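Local coordinates for protein pyruvate kinase (Cryptosporidium parvum, PDB 4DRS) that probably catalyses the last step of glycolysis, passing the phosphoryl group of phosphoenolpyruvate to ADP to give pyruvate and ATP, at residues E127-Q132 with L190-I195; T133-T138 with F184-V189; K158-G163 with P204-H209; I168-L173 with N200-G205. One frame throughout, in Å; residues are numbered along the deposited sequence.

Contact 1: residues E127-Q132 with L190-I195; sequences ELKAGQ and LNSVTI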
loop_
_atom_site.group_PDB
_atom_site.type_symbol
_atom_site.label_atom_id
_atom_site.label_comp_id
_atom_site.label_asym_id
_atom_site.label_seq_id
_atom_site.Cartn_x
_atom_site.Cartn_y
_atom_site.Cartn_z
ATOM N N GLU A 127 -0.613 58.211 -22.215
ATOM C CA GLU A 127 -0.975 57.113 -23.116
ATOM C C GLU A 127 -0.211 57.206 -24.433
ATOM O O GLU A 127 0.232 58.289 -24.827
ATOM C CB GLU A 127 -2.477 57.138 -23.414
ATOM C CG GLU A 127 -3.376 57.196 -22.190
ATOM C CD GLU A 127 -4.849 57.140 -22.546
ATOM O OE1 GLU A 127 -5.322 58.023 -23.299
ATOM O OE2 GLU A 127 -5.539 56.215 -22.068
ATOM N N LEU A 128 -0.073 56.071 -25.118
ATOM C CA LEU A 128 0.619 56.024 -26.408
ATOM C C LEU A 128 -0.188 55.304 -27.490
ATOM O O LEU A 128 -1.026 54.449 -27.193
ATOM C CB LEU A 128 2.009 55.384 -26.262
ATOM C CG LEU A 128 3.047 56.033 -25.334
ATOM C CD1 LEU A 128 4.376 55.314 -25.461
ATOM C CD2 LEU A 128 3.242 57.515 -25.621
ATOM N N LYS A 129 0.077 55.670 -28.743
ATOM C CA LYS A 129 -0.599 55.091 -29.902
ATOM C C LYS A 129 0.408 54.400 -30.825
ATOM O O LYS A 129 1.500 54.918 -31.064
ATOM C CB LYS A 129 -1.371 56.177 -30.662
ATOM C CG LYS A 129 -2.338 55.657 -31.716
ATOM C CD LYS A 129 -2.983 56.797 -32.487
ATOM C CE LYS A 129 -3.904 56.272 -33.578
ATOM N NZ LYS A 129 -4.514 57.378 -34.366
ATOM N N ALA A 130 0.028 53.228 -31.336
ATOM C CA ALA A 130 0.866 52.450 -32.250
ATOM C C ALA A 130 1.273 53.248 -33.485
ATOM O O ALA A 130 0.464 53.988 -34.048
ATOM C CB ALA A 130 0.150 51.171 -32.658
ATOM N N GLY A 131 2.531 53.098 -33.894
ATOM C CA GLY A 131 3.056 53.801 -35.064
ATOM C C GLY A 131 4.018 54.928 -34.734
ATOM O O GLY A 131 4.977 55.166 -35.474
ATOM N N GLN A 132 3.759 55.627 -33.629
ATOM C CA GLN A 132 4.623 56.717 -33.174
ATOM C C GLN A 132 5.987 56.183 -32.735
ATOM O O GLN A 132 6.101 55.035 -32.294
ATOM C CB GLN A 132 3.958 57.510 -32.038
ATOM C CG GLN A 132 4.035 56.850 -30.667
ATOM C CD GLN A 132 3.433 57.698 -29.563
ATOM O OE1 GLN A 132 2.213 57.805 -29.438
ATOM N NE2 GLN A 132 4.293 58.291 -28.743
ATOM N N LEU A 190 4.260 49.492 -30.915
ATOM C CA LEU A 190 3.602 48.440 -31.689
ATOM C C LEU A 190 2.108 48.339 -31.395
ATOM O O LEU A 190 1.311 48.097 -32.303
ATOM C CB LEU A 190 4.283 47.083 -31.456
ATOM C CG LEU A 190 5.785 46.962 -31.744
ATOM C CD1 LEU A 190 6.363 45.707 -31.106
ATOM C CD2 LEU A 190 6.090 47.001 -33.236
ATOM N N ASN A 191 1.736 48.512 -30.127
ATOM C CA ASN A 191 0.335 48.422 -29.707
ATOM C C ASN A 191 -0.073 49.554 -28.763
ATOM O O ASN A 191 0.622 49.837 -27.782
ATOM C CB ASN A 191 0.041 47.055 -29.080
ATOM C CG ASN A 191 0.220 45.907 -30.063
ATOM O OD1 ASN A 191 1.341 45.571 -30.452
ATOM N ND2 ASN A 191 -0.888 45.294 -30.461
ATOM N N SER A 192 -1.207 50.185 -29.069
ATOM C CA SER A 192 -1.694 51.362 -28.341
ATOM C C SER A 192 -2.280 51.008 -26.972
ATOM O O SER A 192 -3.347 50.394 -26.890
ATOM C CB SER A 192 -2.745 52.103 -29.173
ATOM O OG SER A 192 -2.342 52.227 -30.525
ATOM N N VAL A 193 -1.578 51.404 -25.908
ATOM C CA VAL A 193 -2.000 51.131 -24.522
ATOM C C VAL A 193 -1.680 52.327 -23.604
ATOM O O VAL A 193 -0.996 53.269 -24.013
ATOM C CB VAL A 193 -1.362 49.823 -23.967
ATOM C CG1 VAL A 193 -1.872 49.502 -22.568
ATOM C CG2 VAL A 193 -1.645 48.637 -24.880
ATOM N N THR A 194 -2.189 52.278 -22.372
ATOM C CA THR A 194 -1.977 53.326 -21.369
ATOM C C THR A 194 -1.101 52.852 -20.197
ATOM O O THR A 194 -1.308 51.761 -19.658
ATOM C CB THR A 194 -3.324 53.881 -20.845
ATOM O OG1 THR A 194 -3.096 54.733 -19.715
ATOM C CG2 THR A 194 -4.286 52.756 -20.449
ATOM N N ILE A 195 -0.129 53.682 -19.813
ATOM C CA ILE A 195 0.810 53.366 -18.721
ATOM C C ILE A 195 1.113 54.575 -17.826
ATOM O O ILE A 195 0.945 55.722 -18.242
ATOM C CB ILE A 195 2.152 52.793 -19.246
ATOM C CG1 ILE A 195 2.767 53.717 -20.308
ATOM C CG2 ILE A 195 1.974 51.372 -19.772
ATOM C CD1 ILE A 195 4.279 53.667 -20.372
#
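Glu127 and Thr194 set out side by side, pointing the same way, from an antiparallel non-hydrogen-bonded pair. The extended chain of Glu127 lies beside the threonine, with CG 3.5 Å from Thr194 OG1 and OE2 3.4 Å from Thr194 CB. A polar flexible chain beside a beta-branched one suits this exposed strand edge. One step on, Leu128 N donates to Val193 O at 3.2 Å in an almost straight bond, while the leucine side chain is buried against Leu173.

Ser192 carries the next part. Its OG stands anti to the carbonyl carbon (chi1 -44°), and from there it accepts a hydrogen bond from Ala130 N at 2.7 Å with an N-H...O angle of 175°, doing the work of a backbone acceptor. The same OG lies 3.6 Å from Lys129 CG, so the lysine meets the hydroxyl with the start of its chain. Ala130 points at the partner segment, and its CB sits 3.3 Å from Leu190 O, a close approach that suits a single methyl. Beyond it the chain reverses. Gly131, with phi 107°, occupies a conformation in which a CB would jam against the preceding carbonyl O, and Gln132 OE1 accepts a hydrogen bond from Lys129 N at 3.1 Å. The whole is a single antiparallel bridge leading into a type II beta turn, on the surface of the small B domain characteristic of pyruvate kinases.

Contact 2: residues T133-T138 with F184-V189; sequences TLKITT and FIVCKV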
loop_
_atom_site.group_PDB
_atom_site.type_symbol
_atom_site.label_atom_id
_atom_site.label_comp_id
_atom_site.label_asym_id
_atom_site.label_seq_id
_atom_site.Cartn_x
_atom_site.Cartn_y
_atom_site.Cartn_z
ATOM N N THR A 133 7.017 57.014 -32.868
ATOM C CA THR A 133 8.363 56.630 -32.449
ATOM C C THR A 133 8.672 57.192 -31.062
ATOM O O THR A 133 8.842 58.404 -30.892
ATOM C CB THR A 133 9.449 57.058 -33.466
ATOM O OG1 THR A 133 9.566 58.486 -33.484
ATOM C CG2 THR A 133 9.123 56.548 -34.869
ATOM N N LEU A 134 8.727 56.300 -30.074
ATOM C CA LEU A 134 9.008 56.682 -28.693
ATOM C C LEU A 134 10.496 56.583 -28.371
ATOM O O LEU A 134 11.128 55.554 -28.614
ATOM C CB LEU A 134 8.202 55.819 -27.714
ATOM C CG LEU A 134 8.484 55.994 -26.217
ATOM C CD1 LEU A 134 7.817 57.246 -25.658
ATOM C CD2 LEU A 134 8.052 54.760 -25.443
ATOM N N LYS A 135 11.039 57.665 -27.819
ATOM C CA LYS A 135 12.428 57.715 -27.376
ATOM C C LYS A 135 12.519 57.317 -25.902
ATOM O O LYS A 135 11.610 57.605 -25.119
ATOM C CB LYS A 135 12.992 59.122 -27.588
ATOM C CG LYS A 135 14.487 59.264 -27.342
ATOM C CD LYS A 135 14.930 60.708 -27.517
ATOM C CE LYS A 135 16.396 60.889 -27.156
ATOM N NZ LYS A 135 16.832 62.303 -27.321
ATOM N N ILE A 136 13.607 56.642 -25.538
ATOM C CA ILE A 136 13.856 56.248 -24.152
ATOM C C ILE A 136 15.293 56.600 -23.767
ATOM O O ILE A 136 16.238 55.948 -24.209
ATOM C CB ILE A 136 13.587 54.739 -23.915
ATOM C CG1 ILE A 136 12.170 54.353 -24.362
ATOM C CG2 ILE A 136 13.785 54.382 -22.446
ATOM C CD1 ILE A 136 11.930 52.863 -24.482
ATOM N N THR A 137 15.446 57.643 -22.953
ATOM C CA THR A 137 16.765 58.086 -22.491
ATOM C C THR A 137 17.187 57.354 -21.215
ATOM O O THR A 137 16.341 56.822 -20.494
ATOM C CB THR A 137 16.815 59.621 -22.281
ATOM O OG1 THR A 137 18.117 60.008 -21.820
ATOM C CG2 THR A 137 15.759 60.079 -21.275
ATOM N N THR A 138 18.493 57.321 -20.956
ATOM C CA THR A 138 19.037 56.715 -19.736
ATOM C C THR A 138 19.301 57.773 -18.660
ATOM O O THR A 138 19.722 57.452 -17.543
ATOM C CB THR A 138 20.326 55.906 -20.010
ATOM O OG1 THR A 138 21.328 56.763 -20.573
ATOM C CG2 THR A 138 20.047 54.754 -20.963
ATOM N N PHE A 184 20.649 56.551 -25.080
ATOM C CA PHE A 184 19.228 56.452 -25.427
ATOM C C PHE A 184 18.949 55.398 -26.497
ATOM O O PHE A 184 19.863 54.927 -27.174
ATOM C CB PHE A 184 18.702 57.809 -25.909
ATOM C CG PHE A 184 19.187 58.196 -27.278
ATOM C CD1 PHE A 184 20.431 58.797 -27.449
ATOM C CD2 PHE A 184 18.400 57.955 -28.403
ATOM C CE1 PHE A 184 20.881 59.153 -28.713
ATOM C CE2 PHE A 184 18.844 58.307 -29.669
ATOM C CZ PHE A 184 20.086 58.906 -29.824
ATOM N N ILE A 185 17.673 55.043 -26.636
ATOM C CA ILE A 185 17.187 54.246 -27.765
ATOM C C ILE A 185 15.889 54.846 -28.299
ATOM O O ILE A 185 15.143 55.488 -27.558
ATOM C CB ILE A 185 16.957 52.751 -27.411
ATOM C CG1 ILE A 185 15.934 52.596 -26.275
ATOM C CG2 ILE A 185 18.278 52.056 -27.092
ATOM C CD1 ILE A 185 15.421 51.184 -26.092
ATOM N N VAL A 186 15.637 54.648 -29.588
ATOM C CA VAL A 186 14.381 55.063 -30.203
ATOM C C VAL A 186 13.621 53.809 -30.624
ATOM O O VAL A 186 14.152 52.963 -31.347
ATOM C CB VAL A 186 14.603 56.001 -31.415
ATOM C CG1 VAL A 186 13.272 56.492 -31.969
ATOM C CG2 VAL A 186 15.480 57.184 -31.028
ATOM N N CYS A 187 12.386 53.693 -30.151
ATOM C CA CYS A 187 11.555 52.529 -30.428
ATOM C C CYS A 187 10.320 52.896 -31.240
ATOM O O CYS A 187 9.978 54.074 -31.369
ATOM C CB CYS A 187 11.136 51.856 -29.122
ATOM S SG CYS A 187 12.509 51.247 -28.122
ATOM N N LYS A 188 9.663 51.877 -31.787
ATOM C CA LYS A 188 8.415 52.059 -32.516
ATOM C C LYS A 188 7.287 51.377 -31.748
ATOM O O LYS A 188 7.280 50.150 -31.601
ATOM C CB LYS A 188 8.531 51.485 -33.930
ATOM C CG LYS A 188 7.373 51.842 -34.853
ATOM C CD LYS A 188 7.494 51.153 -36.207
ATOM C CE LYS A 188 7.161 49.670 -36.119
ATOM N NZ LYS A 188 7.300 48.998 -37.441
ATOM N N VAL A 189 6.350 52.187 -31.254
ATOM C CA VAL A 189 5.196 51.690 -30.499
ATOM C C VAL A 189 4.374 50.739 -31.367
ATOM O O VAL A 189 3.872 51.124 -32.425
ATOM C CB VAL A 189 4.319 52.848 -29.965
ATOM C CG1 VAL A 189 3.086 52.311 -29.251
ATOM C CG2 VAL A 189 5.123 53.737 -29.026
#
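Leu134, Ile136, Ile185 and Cys187 form the tight side of this antiparallel strand pair, all on its buried face. Ile136 and Ile185 lie side by side, CB to CG1 at 4.0 Å, and Ile136 CD1 reaches 4.0 Å from Cys187 SG. Where strand 184-188 runs out, Val189 CG2 lies 3.9 Å from Leu134 CB. Branched aliphatic chains and a small thiol fill such a surface without leaving polar groups to satisfy. The backbones are joined by hydrogen bonds in both directions: Ile136 with Ile185, each N to the other's O, and Cys187 N to Leu134 O at 2.7 Å. The return bond, Leu134 N to Cys187 O, is bent and weak.

The other face, bearing Thr133, Lys135, Val186 and Phe184, is looser and nearer solvent, although Thr137 at its far end is buried and its OG1 is bonded to Asp139 N. Phe184 CG sits between its own backbone N and carbonyl carbon (chi1 73°), which sets it 3.9 Å from Lys135 CE. The extended Lys135 crosses Phe184 obliquely, and its NZ stands over the ring face, 4.8 Å from the centroid and only 15° off the normal. Val186 CG2 meets the ring at its edge, in plane. The two faces thus differ in chemistry: apolar packing closes the inner one, while on the partly exposed outer one a cation-pi contact sets the ammonium over an aromatic ring, probably a mild electrostatic gain.

Contact 3: residues K158-G163 with P204-H209; sequences KSVQIG and PGCKVH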
loop_
_atom_site.group_PDB
_atom_site.type_symbol
_atom_site.label_atom_id
_atom_site.label_comp_id
_atom_site.label_asym_id
_atom_site.label_seq_id
_atom_site.Cartn_x
_atom_site.Cartn_y
_atom_site.Cartn_z
ATOM N N LYS A 158 23.568 49.365 -24.764
ATOM C CA LYS A 158 24.515 48.280 -25.010
ATOM C C LYS A 158 23.920 46.895 -24.726
ATOM O O LYS A 158 24.648 45.904 -24.667
ATOM C CB LYS A 158 25.788 48.493 -24.179
ATOM C CG LYS A 158 26.472 49.835 -24.417
ATOM C CD LYS A 158 27.675 50.050 -23.510
ATOM C CE LYS A 158 28.916 49.346 -24.039
ATOM N NZ LYS A 158 30.158 49.807 -23.360
ATOM N N SER A 159 22.600 46.830 -24.563
ATOM C CA SER A 159 21.917 45.580 -24.216
ATOM C C SER A 159 20.887 45.142 -25.257
ATOM O O SER A 159 20.438 43.992 -25.249
ATOM C CB SER A 159 21.251 45.699 -22.844
ATOM O OG SER A 159 22.219 45.947 -21.840
ATOM N N VAL A 160 20.509 46.065 -26.137
ATOM C CA VAL A 160 19.590 45.766 -27.234
ATOM C C VAL A 160 20.291 45.881 -28.590
ATOM O O VAL A 160 21.436 46.328 -28.671
ATOM C CB VAL A 160 18.332 46.674 -27.212
ATOM C CG1 VAL A 160 17.532 46.454 -25.934
ATOM C CG2 VAL A 160 18.704 48.143 -27.379
ATOM N N GLN A 161 19.600 45.459 -29.643
ATOM C CA GLN A 161 20.050 45.684 -31.017
ATOM C C GLN A 161 18.866 46.130 -31.872
ATOM O O GLN A 161 17.716 46.000 -31.451
ATOM C CB GLN A 161 20.721 44.431 -31.594
ATOM C CG GLN A 161 19.932 43.142 -31.409
ATOM C CD GLN A 161 20.548 41.960 -32.133
ATOM O OE1 GLN A 161 21.745 41.697 -32.023
ATOM N NE2 GLN A 161 19.723 41.232 -32.875
ATOM N N ILE A 162 19.147 46.676 -33.054
ATOM C CA ILE A 162 18.090 47.083 -33.980
ATOM C C ILE A 162 17.159 45.892 -34.205
ATOM O O ILE A 162 17.594 44.838 -34.674
ATOM C CB ILE A 162 18.656 47.580 -35.337
ATOM C CG1 ILE A 162 19.716 48.681 -35.139
ATOM C CG2 ILE A 162 17.532 48.017 -36.274
ATOM C CD1 ILE A 162 19.203 50.021 -34.641
ATOM N N GLY A 163 15.893 46.051 -33.833
ATOM C CA GLY A 163 14.907 44.984 -33.994
ATOM C C GLY A 163 14.464 44.306 -32.708
ATOM O O GLY A 163 13.438 43.618 -32.695
ATOM N N PRO A 204 13.138 40.949 -23.573
ATOM C CA PRO A 204 13.087 39.542 -23.986
ATOM C C PRO A 204 14.271 39.141 -24.862
ATOM O O PRO A 204 14.619 39.859 -25.804
ATOM C CB PRO A 204 11.783 39.458 -24.790
ATOM C CG PRO A 204 10.948 40.577 -24.278
ATOM C CD PRO A 204 11.922 41.677 -23.983
ATOM N N GLY A 205 14.885 38.006 -24.535
ATOM C CA GLY A 205 16.037 37.495 -25.277
ATOM C C GLY A 205 17.318 38.299 -25.107
ATOM O O GLY A 205 18.306 38.051 -25.804
ATOM N N CYS A 206 17.305 39.259 -24.185
ATOM C CA CYS A 206 18.469 40.102 -23.928
ATOM C C CYS A 206 18.996 39.892 -22.512
ATOM O O CYS A 206 18.222 39.742 -21.564
ATOM C CB CYS A 206 18.132 41.580 -24.156
ATOM S SG CYS A 206 17.575 41.997 -25.829
ATOM N N LYS A 207 20.320 39.867 -22.383
ATOM C CA LYS A 207 20.970 39.760 -21.082
ATOM C C LYS A 207 20.966 41.124 -20.397
ATOM O O LYS A 207 21.449 42.113 -20.955
ATOM C CB LYS A 207 22.402 39.217 -21.234
ATOM C CG LYS A 207 23.211 39.091 -19.942
ATOM C CD LYS A 207 22.637 38.050 -18.982
ATOM C CE LYS A 207 23.594 37.739 -17.836
ATOM N NZ LYS A 207 23.776 38.879 -16.888
ATOM N N VAL A 208 20.397 41.167 -19.196
ATOM C CA VAL A 208 20.375 42.377 -18.384
ATOM C C VAL A 208 21.624 42.401 -17.506
ATOM O O VAL A 208 21.830 41.506 -16.681
ATOM C CB VAL A 208 19.099 42.457 -17.514
ATOM C CG1 VAL A 208 19.123 43.693 -16.621
ATOM C CG2 VAL A 208 17.854 42.459 -18.392
ATOM N N HIS A 209 22.456 43.422 -17.688
ATOM C CA HIS A 209 23.723 43.513 -16.964
ATOM C C HIS A 209 23.579 44.216 -15.635
ATOM O O HIS A 209 24.174 45.270 -15.394
ATOM C CB HIS A 209 24.807 44.142 -17.840
ATOM C CG HIS A 209 25.062 43.387 -19.125
ATOM N ND1 HIS A 209 25.797 42.259 -19.171
ATOM C CD2 HIS A 209 24.641 43.637 -20.433
ATOM C CE1 HIS A 209 25.846 41.807 -20.440
ATOM N NE2 HIS A 209 25.138 42.652 -21.211
#
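The imidazole of His209 is met at its edge by Ser159 OG, which lies in the plane of the ring, 3.6 Å from CD2; Leu155 also packs against this histidine. His209 CG is anti to its carbonyl carbon (chi1 -58°), and chi2 of -78° then turns the ring so that CD2 is its atom nearest the serine. Elsewhere on Ser159 the flat peptide group meets Cys206: Ser159 O is 3.5 Å from both CB and SG, and the cysteine points toward it. Val160 adds a looser apolar touch, its CG1 4.5 Å from Cys206 SG, and otherwise packs on Leu203, Val177 and Ile180. Small side chains suit the meeting of two irregular loops, whose nearest CA atoms, those of Ser159 and Cys206, are 6.5 Å apart.

The segments share no direct hydrogen bond. Their polar tie runs through a third party: Ser159 OG is bonded to Leu155 O and to Tyr153 OH, and that same phenol oxygen accepts a hydrogen bond from His209 N. The serine hydroxyl is therefore satisfied by its own loop, and it meets the ring edge by proximity alone. Chemically this is light surface packing, which joins two loops through one shared tyrosine rather than through a bond of their own.

Contact 4: residues I168-L173 with N200-G205; sequences IADGSL and NMNLPG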
loop_
_atom_site.group_PDB
_atom_site.type_symbol
_atom_site.label_atom_id
_atom_site.label_comp_id
_atom_site.label_asym_id
_atom_site.label_seq_id
_atom_site.Cartn_x
_atom_site.Cartn_y
_atom_site.Cartn_z
ATOM N N ILE A 168 7.132 47.252 -21.577
ATOM C CA ILE A 168 6.927 48.139 -20.436
ATOM C C ILE A 168 5.625 47.789 -19.712
ATOM O O ILE A 168 4.621 47.467 -20.352
ATOM C CB ILE A 168 6.971 49.629 -20.856
ATOM C CG1 ILE A 168 8.321 49.943 -21.514
ATOM C CG2 ILE A 168 6.736 50.543 -19.659
ATOM C CD1 ILE A 168 8.429 51.312 -22.154
ATOM N N ALA A 169 5.670 47.846 -18.378
ATOM C CA ALA A 169 4.540 47.521 -17.494
ATOM C C ALA A 169 4.040 46.078 -17.649
ATOM O O ALA A 169 2.833 45.821 -17.643
ATOM C CB ALA A 169 3.403 48.526 -17.660
ATOM N N ASP A 170 4.991 45.149 -17.778
ATOM C CA ASP A 170 4.721 43.714 -17.947
ATOM C C ASP A 170 3.769 43.408 -19.107
ATOM O O ASP A 170 2.684 42.854 -18.911
ATOM C CB ASP A 170 4.221 43.083 -16.638
ATOM C CG ASP A 170 5.297 43.020 -15.567
ATOM O OD1 ASP A 170 6.361 42.409 -15.813
ATOM O OD2 ASP A 170 5.068 43.573 -14.469
ATOM N N GLY A 171 4.190 43.776 -20.314
ATOM C CA GLY A 171 3.413 43.519 -21.524
ATOM C C GLY A 171 2.241 44.465 -21.707
ATOM O O GLY A 171 1.116 44.028 -21.954
ATOM N N SER A 172 2.510 45.762 -21.578
ATOM C CA SER A 172 1.509 46.791 -21.840
ATOM C C SER A 172 1.947 47.625 -23.034
ATOM O O SER A 172 1.237 47.710 -24.034
ATOM C CB SER A 172 1.296 47.673 -20.608
ATOM O OG SER A 172 0.981 46.891 -19.469
ATOM N N LEU A 173 3.130 48.225 -22.928
ATOM C CA LEU A 173 3.720 48.969 -24.029
ATOM C C LEU A 173 4.789 48.121 -24.717
ATOM O O LEU A 173 5.912 47.985 -24.219
ATOM C CB LEU A 173 4.295 50.301 -23.535
ATOM C CG LEU A 173 4.950 51.250 -24.543
ATOM C CD1 LEU A 173 3.973 51.684 -25.626
ATOM C CD2 LEU A 173 5.517 52.457 -23.817
ATOM N N ASN A 200 7.341 48.800 -14.780
ATOM C CA ASN A 200 8.272 47.715 -15.089
ATOM C C ASN A 200 8.770 47.792 -16.531
ATOM O O ASN A 200 8.087 48.335 -17.401
ATOM C CB ASN A 200 7.593 46.363 -14.855
ATOM C CG ASN A 200 6.769 46.333 -13.579
ATOM O OD1 ASN A 200 7.315 46.260 -12.477
ATOM N ND2 ASN A 200 5.448 46.385 -13.724
ATOM N N MET A 201 9.961 47.256 -16.777
ATOM C CA MET A 201 10.497 47.170 -18.132
ATOM C C MET A 201 11.166 45.819 -18.347
ATOM O O MET A 201 11.810 45.287 -17.444
ATOM C CB MET A 201 11.475 48.313 -18.414
ATOM C CG MET A 201 11.434 48.814 -19.850
ATOM S SD MET A 201 12.380 50.326 -20.142
ATOM C CE MET A 201 13.912 49.638 -20.766
ATOM N N ASN A 202 10.999 45.265 -19.544
ATOM C CA ASN A 202 11.522 43.941 -19.868
ATOM C C ASN A 202 12.241 43.915 -21.209
ATOM O O ASN A 202 11.827 44.586 -22.159
ATOM C CB ASN A 202 10.392 42.915 -19.884
ATOM C CG ASN A 202 9.655 42.832 -18.561
ATOM O OD1 ASN A 202 10.183 42.322 -17.572
ATOM N ND2 ASN A 202 8.418 43.328 -18.541
ATOM N N LEU A 203 13.312 43.126 -21.276
ATOM C CA LEU A 203 14.082 42.958 -22.505
ATOM C C LEU A 203 14.178 41.474 -22.885
ATOM O O LEU A 203 15.170 40.811 -22.562
ATOM C CB LEU A 203 15.480 43.577 -22.360
ATOM C CG LEU A 203 15.614 45.020 -21.859
ATOM C CD1 LEU A 203 17.079 45.367 -21.653
ATOM C CD2 LEU A 203 14.953 46.017 -22.800
ATOM N N PRO A 204 13.138 40.949 -23.573
ATOM C CA PRO A 204 13.087 39.542 -23.986
ATOM C C PRO A 204 14.271 39.141 -24.862
ATOM O O PRO A 204 14.619 39.859 -25.804
ATOM C CB PRO A 204 11.783 39.458 -24.790
ATOM C CG PRO A 204 10.948 40.577 -24.278
ATOM C CD PRO A 204 11.922 41.677 -23.983
ATOM N N GLY A 205 14.885 38.006 -24.535
ATOM C CA GLY A 205 16.037 37.495 -25.277
ATOM C C GLY A 205 17.318 38.299 -25.107
ATOM O O GLY A 205 18.306 38.051 -25.804
#
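Near the ADP site, strand 201-202 pairs with the end of strand 165-168 through Ile168 and Met201, beside Asn200, whose side chain comes about 3 Å from that of the ADP-binding Arg116, though no ADP is bound here. Ile168 and Met201 form a non-hydrogen-bonded antiparallel pair, their apolar chains side by side with CG1 to CG at 3.7 Å, apt for a buried position. Next to them Asn200 O accepts a hydrogen bond from Ala169 N at 2.7 Å, the donor standing 40° above the carbonyl plane. Ile168 CA makes a CA-H...O contact with the same oxygen, at 3.3 Å.

Ile168 O accepts both Ser172 N and Leu173 N, the double grip of a classic beta bulge. Ala169, Asp170 and Gly171 all have positive phi, which comes easily to the glycine alone, and Ser172 OG closes the turn on Ala169 O at 2.8 Å. Asp170 OD2 lies 2.9 Å from Asn200 ND2, but the angle is too poor for a hydrogen bond; the carboxylate and amide planes differ by 32°.

Strand 201-202 is the outermost of its mixed sheet within the chain, next to strand 165-168. Ile195 of strand 194-195 packs against the turn, and Asn202 touches Asp296, just before helix 297-300.

Overall arrangement
All four contacts belong to the small beta domain inserted between the third and fourth strands of the TIM barrel, 105-109 and 232-235. From the N terminus, 127-132 closes the loop of contact 1 on 190-195, and within it lies contact 2, 133-138 with 184-189; Gly131 N and Val189 O, probably hydrogen-bonded, link the two. Contacts 3 and 4 start inside both loops but end beyond them, so each crosses contacts 1 and 2. They finish on overlapping segments that share Pro204 and Gly205, on the way back to helix 215-226. Leu128, Leu134 and Leu173 pack together, joining contacts 1, 2 and 4, while Val160 brings contact 3 against Ile185 and Leu203.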